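Matching sites in histidine triad protein from Bacillus subtilis, a protein that belongs to the histidine triad family, binds zinc and, like its relatives, probably acts on nucleotides as a hydrolase or transferase (PDB 1Y23 (chain A, 2.30 Å), residues K39-V44 and H104-Y109), and in its relative 150aa long hypothetical histidine triad nucleotide-binding protein from Sulfolobus tokodaii (PDB 2EO4 (chain B, 1.80 Å), residues L33-V38 and H98-W103). Structure 2 is superposed on structure 1 by the backbone atoms of these residues (RMSD 0.61 Å); each is numbered along its deposited sequence.

Structure 1 (1Y23); sequences KGHTLV and HIIPRY.
Thr42 and Ile105 form an antiparallel hydrogen-bonded pair where strands 42-44 and 104-108 run side by side, their axes at 152°. These are neighbouring inner strands of the antiparallel sheet of the HIT domain. Thr42 N bonds Ile105 O at 3.2 Å, and Ile105 N returns to Thr42 O at 2.9 Å. Thr42 OG1 turns back to Gly40 O, 2.8 Å away. On the same face, under helix 67-79, Val44 CG2 meets Ile105 CD1 at 3.3 Å as the side chains pass at a slant. Tyr109 reaches back to the loop before Thr42. Its OH donates to Lys39 O at 2.6 Å, tilted 22° from the carbonyl plane. That oxygen lies at the edge of the ring, in its plane. Pro107 CG also touches Lys39 O, 3.2 Å away. Lys39 CB stands 4.1 Å from Tyr109 OH; with CG anti to the backbone N (chi1 -164°), the extended chain leads NZ away. Arg108 points away and forms a salt bridge with Asp113.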
loop_
_atom_site.group_PDB
_atom_site.type_symbol
_atom_site.label_atom_id
_atom_site.label_comp_id
_atom_site.label_asym_id
_atom_site.label_seq_id
_atom_site.Cartn_x
_atom_site.Cartn_y
_atom_site.Cartn_z
ATOM N N LYS A 39 1.966 5.117 -17.302
ATOM C CA LYS A 39 2.429 6.494 -17.356
ATOM C C LYS A 39 2.129 7.172 -16.020
ATOM O O LYS A 39 0.966 7.327 -15.637
ATOM C CB LYS A 39 1.722 7.229 -18.497
ATOM C CG LYS A 39 2.374 8.540 -18.895
ATOM C CD LYS A 39 1.650 9.168 -20.076
ATOM C CE LYS A 39 2.393 10.379 -20.601
ATOM N NZ LYS A 39 1.646 11.016 -21.723
ATOM N N GLY A 40 3.186 7.561 -15.313
ATOM C CA GLY A 40 3.027 8.216 -14.026
ATOM C C GLY A 40 3.463 7.343 -12.856
ATOM O O GLY A 40 3.356 7.747 -11.698
ATOM N N HIS A 41 3.953 6.146 -13.160
ATOM C CA HIS A 41 4.416 5.201 -12.148
ATOM C C HIS A 41 5.421 5.885 -11.225
ATOM O O HIS A 41 6.543 6.194 -11.630
ATOM C CB HIS A 41 5.044 3.980 -12.842
ATOM C CG HIS A 41 5.470 2.894 -11.902
ATOM N ND1 HIS A 41 4.944 2.763 -10.636
ATOM C CD2 HIS A 41 6.361 1.882 -12.045
ATOM C CE1 HIS A 41 5.496 1.722 -10.036
ATOM N NE2 HIS A 41 6.359 1.170 -10.868
ATOM N N THR A 42 5.011 6.115 -9.981
ATOM C CA THR A 42 5.858 6.800 -9.007
ATOM C C THR A 42 6.306 5.959 -7.807
ATOM O O THR A 42 5.579 5.086 -7.335
ATOM C CB THR A 42 5.128 8.047 -8.454
ATOM O OG1 THR A 42 4.739 8.897 -9.541
ATOM C CG2 THR A 42 6.029 8.825 -7.517
ATOM N N LEU A 43 7.512 6.240 -7.322
ATOM C CA LEU A 43 8.047 5.574 -6.138
ATOM C C LEU A 43 8.135 6.604 -5.019
ATOM O O LEU A 43 8.738 7.663 -5.190
ATOM C CB LEU A 43 9.438 5.014 -6.398
ATOM C CG LEU A 43 9.440 3.712 -7.186
ATOM C CD1 LEU A 43 10.844 3.437 -7.705
ATOM C CD2 LEU A 43 8.938 2.572 -6.284
ATOM N N VAL A 44 7.523 6.295 -3.881
ATOM C CA VAL A 44 7.543 7.188 -2.731
ATOM C C VAL A 44 8.329 6.475 -1.643
ATOM O O VAL A 44 7.914 5.424 -1.137
ATOM C CB VAL A 44 6.122 7.486 -2.208
ATOM C CG1 VAL A 44 6.183 8.482 -1.071
ATOM C CG2 VAL A 44 5.246 8.010 -3.327
ATOM N N HIS A 104 4.678 1.913 -4.297
ATOM C CA HIS A 104 4.403 2.163 -5.708
ATOM C C HIS A 104 3.054 2.853 -5.812
ATOM O O HIS A 104 2.081 2.422 -5.188
ATOM C CB HIS A 104 4.282 0.869 -6.520
ATOM C CG HIS A 104 5.552 0.099 -6.661
ATOM N ND1 HIS A 104 5.909 -0.914 -5.795
ATOM C CD2 HIS A 104 6.528 0.153 -7.598
ATOM C CE1 HIS A 104 7.045 -1.454 -6.199
ATOM N NE2 HIS A 104 7.442 -0.825 -7.291
ATOM N N ILE A 105 2.999 3.920 -6.595
ATOM C CA ILE A 105 1.750 4.624 -6.830
ATOM C C ILE A 105 1.471 4.378 -8.304
ATOM O O ILE A 105 2.073 5.004 -9.178
ATOM C CB ILE A 105 1.886 6.129 -6.552
ATOM C CG1 ILE A 105 2.178 6.335 -5.059
ATOM C CG2 ILE A 105 0.612 6.854 -6.965
ATOM C CD1 ILE A 105 2.203 7.780 -4.626
ATOM N N ILE A 106 0.562 3.451 -8.579
ATOM C CA ILE A 106 0.268 3.087 -9.954
ATOM C C ILE A 106 -1.071 3.561 -10.494
ATOM O O ILE A 106 -2.126 3.085 -10.089
ATOM C CB ILE A 106 0.371 1.560 -10.130
ATOM C CG1 ILE A 106 1.742 1.079 -9.622
ATOM C CG2 ILE A 106 0.192 1.190 -11.594
ATOM C CD1 ILE A 106 1.825 -0.417 -9.359
ATOM N N PRO A 107 -1.039 4.538 -11.411
ATOM C CA PRO A 107 -2.284 5.044 -11.992
ATOM C C PRO A 107 -2.771 3.985 -12.974
ATOM O O PRO A 107 -1.961 3.273 -13.574
ATOM C CB PRO A 107 -1.840 6.332 -12.683
ATOM C CG PRO A 107 -0.453 5.997 -13.132
ATOM C CD PRO A 107 0.123 5.287 -11.924
ATOM N N ARG A 108 -4.085 3.860 -13.114
ATOM C CA ARG A 108 -4.662 2.867 -14.018
ATOM C C ARG A 108 -5.407 3.544 -15.163
ATOM O O ARG A 108 -6.107 4.534 -14.958
ATOM C CB ARG A 108 -5.608 1.933 -13.246
ATOM C CG ARG A 108 -4.912 1.088 -12.183
ATOM C CD ARG A 108 -3.877 0.142 -12.822
ATOM N NE ARG A 108 -4.482 -1.017 -13.474
ATOM C CZ ARG A 108 -5.100 -2.005 -12.830
ATOM N NH1 ARG A 108 -5.621 -3.018 -13.506
ATOM N NH2 ARG A 108 -5.190 -1.994 -11.508
ATOM N N TYR A 109 -5.250 3.009 -16.369
ATOM C CA TYR A 109 -5.911 3.575 -17.542
ATOM C C TYR A 109 -6.761 2.546 -18.290
ATOM O O TYR A 109 -7.470 2.885 -19.236
ATOM C CB TYR A 109 -4.865 4.169 -18.486
ATOM C CG TYR A 109 -3.971 5.209 -17.838
ATOM C CD1 TYR A 109 -2.668 4.896 -17.454
ATOM C CD2 TYR A 109 -4.431 6.509 -17.614
ATOM C CE1 TYR A 109 -1.841 5.857 -16.864
ATOM C CE2 TYR A 109 -3.614 7.479 -17.024
ATOM C CZ TYR A 109 -2.321 7.145 -16.656
ATOM O OH TYR A 109 -1.500 8.099 -16.095
#

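Structure 2 (2EO4); sequences LGHTLV and HIIPTW. With PO4 (phosphate ion), chain C.
Thr36 and Ile99 form an antiparallel hydrogen-bonded pair where strands 36-38 and 98-102 run side by side, their axes at 153°. Thr36 N bonds Ile99 O at 3.0 Å, and Ile99 N returns to Thr36 O at 2.8 Å. Thr36 OG1 turns back to Gly34 O, 2.9 Å away. On the same face, Val38 CG2 meets Ile99 CD1 at 3.5 Å as the side chains pass at a slant. Trp103 reaches back to the loop before Thr36. Its CH2 is 3.3 Å from Leu33 O, which lies at the edge of the indole, in its plane. Leu33 O is buried and has no hydrogen-bond partner in the model; NE1 bonds Val73 O. Pro101 CG also touches Leu33 O, 3.4 Å away. Leu33 CB packs on Trp103 CH2 at 3.8 Å. With CG anti to the backbone N (chi1 -177°), the leucine side chain runs at about a right angle to that of Trp103, and CD2 lies loosely against CZ2. Thr102 points away and bonds Ser87 of the second subunit through OG1.

Structure 1 against structure 2
The main change from structure 1 to structure 2 lies at the end of 104-109 in structure 1 and 98-103 in structure 2, where Tyr109(A) gives way to Trp103(B). The hydrogen bond from Tyr109(A) OH to Lys39(A) O, 2.6 Å long, is lost. Trp103(B) has no atom matching that hydroxyl, and its NE1 is 6.5 Å from Leu33(B) O. The six-membered ring of the indole nevertheless takes the place of the phenol ring: CZ of Tyr109(A) and CZ2 of Trp103(B) are 0.3 Å apart after superposition. The larger side chain comes with a displaced backbone. The CA atoms of Tyr109(A) and Trp103(B) stand 1.5 Å apart, and psi goes from -6° to 150°. CD1 of Trp103(B) is extra. Both rings still touch Lys39(A) or Leu33(B). CG of Lys39(A) and CG of Leu33(B) coincide (0.4 Å apart after superposition). Thr42(A), Val44(A) and Ile105(A) and their counterparts keep their places, with the strand bonds between Thr42(A) and Ile105(A) retained. CE and the charged NZ of Lys39(A) go and the branch CD2 of Leu33(B) comes, a short apolar side chain for an ionic tail, while away from the contact the guanidinium group of Arg108(A) has no counterpart in Thr102(B), whose OG1 is new.

Structure 2 (2EO4)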
loop_
_atom_site.group_PDB
_atom_site.type_symbol
_atom_site.label_atom_id
_atom_site.label_comp_id
_atom_site.label_asym_id
_atom_site.label_seq_id
_atom_site.Cartn_x
_atom_site.Cartn_y
_atom_site.Cartn_z
ATOM N N LEU B 33 2.293 4.895 -17.274
ATOM C CA LEU B 33 2.629 6.309 -17.318
ATOM C C LEU B 33 2.394 7.006 -15.977
ATOM O O LEU B 33 1.283 6.995 -15.448
ATOM C CB LEU B 33 1.805 6.994 -18.413
ATOM C CG LEU B 33 2.091 8.477 -18.643
ATOM C CD1 LEU B 33 2.628 8.687 -20.057
ATOM C CD2 LEU B 33 0.815 9.269 -18.430
ATOM N N GLY B 34 3.448 7.606 -15.429
ATOM C CA GLY B 34 3.322 8.301 -14.159
ATOM C C GLY B 34 3.672 7.462 -12.937
ATOM O O GLY B 34 3.576 7.946 -11.811
ATOM N N HIS B 35 4.071 6.211 -13.162
ATOM C CA HIS B 35 4.451 5.299 -12.079
ATOM C C HIS B 35 5.474 6.018 -11.198
ATOM O O HIS B 35 6.527 6.449 -11.672
ATOM C CB HIS B 35 5.047 4.020 -12.686
ATOM C CG HIS B 35 5.393 2.958 -11.686
ATOM N ND1 HIS B 35 5.857 1.715 -12.062
ATOM C CD2 HIS B 35 5.372 2.956 -10.331
ATOM C CE1 HIS B 35 6.109 0.995 -10.984
ATOM N NE2 HIS B 35 5.824 1.724 -9.919
ATOM N N THR B 36 5.154 6.139 -9.913
ATOM C CA THR B 36 6.007 6.841 -8.961
ATOM C C THR B 36 6.239 6.039 -7.688
ATOM O O THR B 36 5.421 5.198 -7.313
ATOM C CB THR B 36 5.364 8.198 -8.594
ATOM O OG1 THR B 36 5.322 9.020 -9.763
ATOM C CG2 THR B 36 6.149 8.912 -7.491
ATOM N N LEU B 37 7.367 6.302 -7.035
ATOM C CA LEU B 37 7.715 5.624 -5.795
ATOM C C LEU B 37 7.795 6.663 -4.680
ATOM O O LEU B 37 8.448 7.691 -4.834
ATOM C CB LEU B 37 9.065 4.925 -5.952
ATOM C CG LEU B 37 9.123 4.121 -7.253
ATOM C CD1 LEU B 37 10.544 3.752 -7.594
ATOM C CD2 LEU B 37 8.238 2.890 -7.114
ATOM N N VAL B 38 7.111 6.399 -3.572
ATOM C CA VAL B 38 7.130 7.315 -2.437
ATOM C C VAL B 38 8.012 6.658 -1.395
ATOM O O VAL B 38 7.811 5.494 -1.042
ATOM C CB VAL B 38 5.724 7.535 -1.853
ATOM C CG1 VAL B 38 5.796 8.528 -0.696
ATOM C CG2 VAL B 38 4.789 8.053 -2.937
ATOM N N HIS B 98 4.663 1.953 -4.212
ATOM C CA HIS B 98 4.429 2.169 -5.634
ATOM C C HIS B 98 3.066 2.820 -5.840
ATOM O O HIS B 98 2.096 2.440 -5.194
ATOM C CB HIS B 98 4.390 0.833 -6.387
ATOM C CG HIS B 98 5.685 0.086 -6.394
ATOM N ND1 HIS B 98 6.582 0.168 -7.436
ATOM C CD2 HIS B 98 6.211 -0.797 -5.512
ATOM C CE1 HIS B 98 7.606 -0.634 -7.198
ATOM N NE2 HIS B 98 7.405 -1.231 -6.037
ATOM N N ILE B 99 3.007 3.800 -6.740
ATOM C CA ILE B 99 1.747 4.431 -7.115
ATOM C C ILE B 99 1.739 4.196 -8.622
ATOM O O ILE B 99 2.507 4.816 -9.362
ATOM C CB ILE B 99 1.712 5.951 -6.847
ATOM C CG1 ILE B 99 1.878 6.231 -5.353
ATOM C CG2 ILE B 99 0.354 6.519 -7.301
ATOM C CD1 ILE B 99 1.950 7.733 -5.015
ATOM N N ILE B 100 0.880 3.282 -9.061
ATOM C CA ILE B 100 0.782 2.909 -10.468
ATOM C C ILE B 100 -0.576 3.315 -11.040
ATOM O O ILE B 100 -1.603 2.721 -10.714
ATOM C CB ILE B 100 0.968 1.380 -10.619
ATOM C CG1 ILE B 100 2.318 0.970 -10.020
ATOM C CG2 ILE B 100 0.892 0.979 -12.093
ATOM C CD1 ILE B 100 2.546 -0.539 -9.969
ATOM N N PRO B 101 -0.596 4.343 -11.901
ATOM C CA PRO B 101 -1.843 4.823 -12.508
ATOM C C PRO B 101 -2.505 3.846 -13.471
ATOM O O PRO B 101 -1.834 3.077 -14.160
ATOM C CB PRO B 101 -1.410 6.105 -13.226
ATOM C CG PRO B 101 -0.212 6.565 -12.434
ATOM C CD PRO B 101 0.517 5.257 -12.209
ATOM N N THR B 102 -3.831 3.890 -13.514
ATOM C CA THR B 102 -4.592 3.038 -14.415
ATOM C C THR B 102 -5.670 3.877 -15.092
ATOM O O THR B 102 -6.034 4.948 -14.603
ATOM C CB THR B 102 -5.267 1.858 -13.667
ATOM O OG1 THR B 102 -6.212 2.358 -12.713
ATOM C CG2 THR B 102 -4.222 1.019 -12.945
ATOM N N TRP B 103 -6.167 3.385 -16.222
ATOM C CA TRP B 103 -7.210 4.074 -16.977
ATOM C C TRP B 103 -8.196 3.038 -17.488
ATOM O O TRP B 103 -7.826 1.893 -17.750
ATOM C CB TRP B 103 -6.609 4.808 -18.181
ATOM C CG TRP B 103 -5.666 5.908 -17.820
ATOM C CD1 TRP B 103 -5.968 7.232 -17.663
ATOM C CD2 TRP B 103 -4.269 5.778 -17.541
ATOM N NE1 TRP B 103 -4.843 7.934 -17.304
ATOM C CE2 TRP B 103 -3.786 7.067 -17.222
ATOM C CE3 TRP B 103 -3.377 4.698 -17.530
ATOM C CZ2 TRP B 103 -2.448 7.303 -16.893
ATOM C CZ3 TRP B 103 -2.045 4.935 -17.201
ATOM C CH2 TRP B 103 -1.597 6.228 -16.888
HETATM P P PO4 C . 10.089 -3.433 -5.504
HETATM O O1 PO4 C . 10.209 -2.136 -6.212
HETATM O O2 PO4 C . 8.844 -3.453 -4.697
HETATM O O3 PO4 C . 10.047 -4.536 -6.510
HETATM O O4 PO4 C . 11.264 -3.621 -4.608
#